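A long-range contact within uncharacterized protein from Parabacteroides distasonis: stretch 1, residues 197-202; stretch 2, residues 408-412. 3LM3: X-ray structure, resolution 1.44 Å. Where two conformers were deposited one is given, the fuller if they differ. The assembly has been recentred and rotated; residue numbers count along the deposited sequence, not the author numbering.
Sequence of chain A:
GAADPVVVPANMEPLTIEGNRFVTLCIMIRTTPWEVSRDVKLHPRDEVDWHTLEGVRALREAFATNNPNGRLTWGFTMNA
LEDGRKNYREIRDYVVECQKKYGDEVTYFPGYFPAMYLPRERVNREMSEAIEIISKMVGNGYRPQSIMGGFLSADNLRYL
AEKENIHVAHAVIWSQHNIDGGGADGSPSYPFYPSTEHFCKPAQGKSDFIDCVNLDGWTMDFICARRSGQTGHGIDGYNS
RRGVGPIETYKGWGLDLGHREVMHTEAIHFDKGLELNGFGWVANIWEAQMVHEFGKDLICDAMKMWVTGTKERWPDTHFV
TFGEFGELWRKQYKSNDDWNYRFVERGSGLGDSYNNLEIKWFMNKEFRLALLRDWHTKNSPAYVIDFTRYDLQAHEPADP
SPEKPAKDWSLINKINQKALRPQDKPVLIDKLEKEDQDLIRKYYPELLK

Stretch 1 (197-202) EHFCKP
Stretch 2 (408-412) DWSLI

Residues 197-202 turn a corner through a type I beta turn from His198 to Lys201. Phe199 (phi/psi -60/-23) and Cys200 (-88/-11) occupy its central positions, and Lys201 N donates to His198 O at 3.0 Å. His198 enters extended (-172/129); Lys201 (-98/126) and Pro202 (-59/135) leave extended. Stretch 2 has no regular helix or strand: Trp409 (-107/14) makes the bend, after which Ser410 (-66/146), Leu411 (-103/107) and Ile412 (-136/134) run extended. The nearest CA atoms across the contact are those of Cys200 and Leu411, 6.5 Å apart, and 281 Å² is buried in total.

His198, chi1 t (-161°) and chi2 -67°, accepts a hydrogen bond from within its own turn: Cys200 N donates to His198 ND1 at 3.0 Å, with an N-H...acceptor angle of 162°. Trp409 O lies at the ring edge, 3.0 Å from His198 CE1 and 3.1 Å from His198 NE2. A water 2.9 Å from His198 NE2 donates a weak bond to Ser410 O at 3.3 Å, bridging the stretches. Over one face of the His198 ring sits Leu411 CD1, 4.2 Å from the centroid of that ring and 18° off its normal, a CH-pi geometry.

The CA-to-CB bond of Leu411 (chi1 t, chi2 t) points toward stretch 1; Leu411 CD1 also reaches Lys201 CB at 3.6 Å, while Leu411 CB packs 4.1 Å from Cys200 CB (chi1 m). Phe199 (chi1 p, 78°) starts sideways, but its ring approaches Trp409 (chi1 m, chi2 62°): Phe199 CE1 lies 3.7 Å from Trp409 CB. The centroids of the Phe199 ring and the six-membered ring of Trp409 are 5.8 Å apart with planes at 76°, an oblique pair.

Lys201, all t, starts sideways, and the end of its chain runs off from stretch 2 to Glu197, where Lys201 NZ forms a salt bridge with Glu197 OE1 at 2.7 Å. In stretch 2, Ser410 N donates to Asp408 OD1 at 3.0 Å, closing a hydrogen bond across Trp409, where the chain bends.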

# COMPACT_ATOMS: atom_id res chain seq x y z
N GLU A 197 14.85 -12.93 -4.29
CA GLU A 197 15.14 -12.38 -5.61
C GLU A 197 14.64 -10.96 -5.82
O GLU A 197 15.26 -10.20 -6.54
CB GLU A 197 14.56 -13.25 -6.71
CG GLU A 197 15.18 -14.64 -6.78
CD GLU A 197 14.58 -15.53 -7.85
OE1 GLU A 197 13.80 -15.03 -8.71
OE2 GLU A 197 14.86 -16.74 -7.80
N HIS A 198 13.46 -10.62 -5.27
CA HIS A 198 12.79 -9.39 -5.63
C HIS A 198 11.59 -9.18 -4.71
O HIS A 198 10.75 -10.08 -4.55
CB HIS A 198 12.30 -9.47 -7.08
CG HIS A 198 12.00 -8.13 -7.69
ND1 HIS A 198 10.96 -7.32 -7.28
CD2 HIS A 198 12.61 -7.48 -8.71
CE1 HIS A 198 10.96 -6.22 -8.01
NE2 HIS A 198 11.94 -6.31 -8.91
N PHE A 199 11.53 -7.97 -4.14
CA PHE A 199 10.49 -7.61 -3.19
C PHE A 199 9.06 -7.70 -3.76
O PHE A 199 8.10 -7.83 -3.00
CB PHE A 199 10.76 -6.23 -2.54
CG PHE A 199 10.41 -5.04 -3.40
CD1 PHE A 199 11.10 -4.76 -4.56
CD2 PHE A 199 9.46 -4.12 -2.97
CE1 PHE A 199 10.79 -3.64 -5.32
CE2 PHE A 199 9.17 -2.98 -3.72
CZ PHE A 199 9.80 -2.76 -4.92
N CYS A 200 8.90 -7.61 -5.09
CA CYS A 200 7.60 -7.71 -5.74
C CYS A 200 7.19 -9.15 -6.09
O CYS A 200 6.03 -9.40 -6.50
CB CYS A 200 7.61 -6.92 -7.04
SG CYS A 200 7.58 -5.13 -6.81
N LYS A 201 8.13 -10.09 -5.97
CA LYS A 201 7.92 -11.48 -6.37
C LYS A 201 7.57 -12.33 -5.15
O LYS A 201 8.34 -12.34 -4.17
CB LYS A 201 9.22 -12.04 -7.01
CG LYS A 201 9.14 -13.50 -7.32
CD LYS A 201 10.37 -14.03 -8.10
CE LYS A 201 10.51 -15.54 -7.88
NZ LYS A 201 11.31 -16.13 -9.02
N PRO A 202 6.47 -13.07 -5.17
CA PRO A 202 6.29 -14.06 -4.11
C PRO A 202 7.41 -15.12 -4.06
O PRO A 202 7.84 -15.62 -5.09
CB PRO A 202 4.95 -14.72 -4.46
CG PRO A 202 4.21 -13.65 -5.28
CD PRO A 202 5.32 -13.01 -6.08
N ASP A 408 13.53 2.49 -11.01
CA ASP A 408 12.63 1.49 -11.61
C ASP A 408 12.89 0.11 -11.07
O ASP A 408 13.83 -0.57 -11.44
CB ASP A 408 12.74 1.51 -13.14
CG ASP A 408 11.72 0.58 -13.83
OD1 ASP A 408 10.89 -0.06 -13.13
OD2 ASP A 408 11.75 0.50 -15.08
N TRP A 409 12.04 -0.27 -10.11
CA TRP A 409 12.09 -1.59 -9.47
C TRP A 409 10.95 -2.51 -9.92
O TRP A 409 10.70 -3.53 -9.30
CB TRP A 409 12.06 -1.43 -7.95
CG TRP A 409 13.32 -0.82 -7.41
CD1 TRP A 409 13.81 0.42 -7.69
CD2 TRP A 409 14.24 -1.42 -6.48
NE1 TRP A 409 14.98 0.62 -7.02
CE2 TRP A 409 15.28 -0.49 -6.28
CE3 TRP A 409 14.32 -2.66 -5.84
CZ2 TRP A 409 16.37 -0.77 -5.46
CZ3 TRP A 409 15.37 -2.91 -4.99
CH2 TRP A 409 16.40 -1.98 -4.84
N SER A 410 10.26 -2.15 -11.00
CA SER A 410 9.12 -2.95 -11.43
C SER A 410 9.50 -4.34 -11.89
O SER A 410 10.56 -4.55 -12.47
CB SER A 410 8.35 -2.24 -12.54
OG SER A 410 7.79 -1.01 -12.08
N LEU A 411 8.61 -5.28 -11.63
CA LEU A 411 8.76 -6.66 -12.10
C LEU A 411 7.82 -6.82 -13.29
O LEU A 411 6.59 -6.85 -13.16
CB LEU A 411 8.45 -7.64 -10.96
CG LEU A 411 8.92 -9.08 -11.18
CD1 LEU A 411 8.97 -9.85 -9.84
CD2 LEU A 411 8.05 -9.82 -12.23
N ILE A 412 8.41 -6.88 -14.49
CA ILE A 412 7.65 -6.88 -15.74
C ILE A 412 8.26 -7.94 -16.65
O ILE A 412 9.51 -8.03 -16.76
CB ILE A 412 7.74 -5.48 -16.40
CG1 ILE A 412 6.95 -4.47 -15.59
CG2 ILE A 412 7.20 -5.47 -17.84
CD1 ILE A 412 7.10 -3.00 -16.03
O HOH W 1 13.47 -4.79 -10.90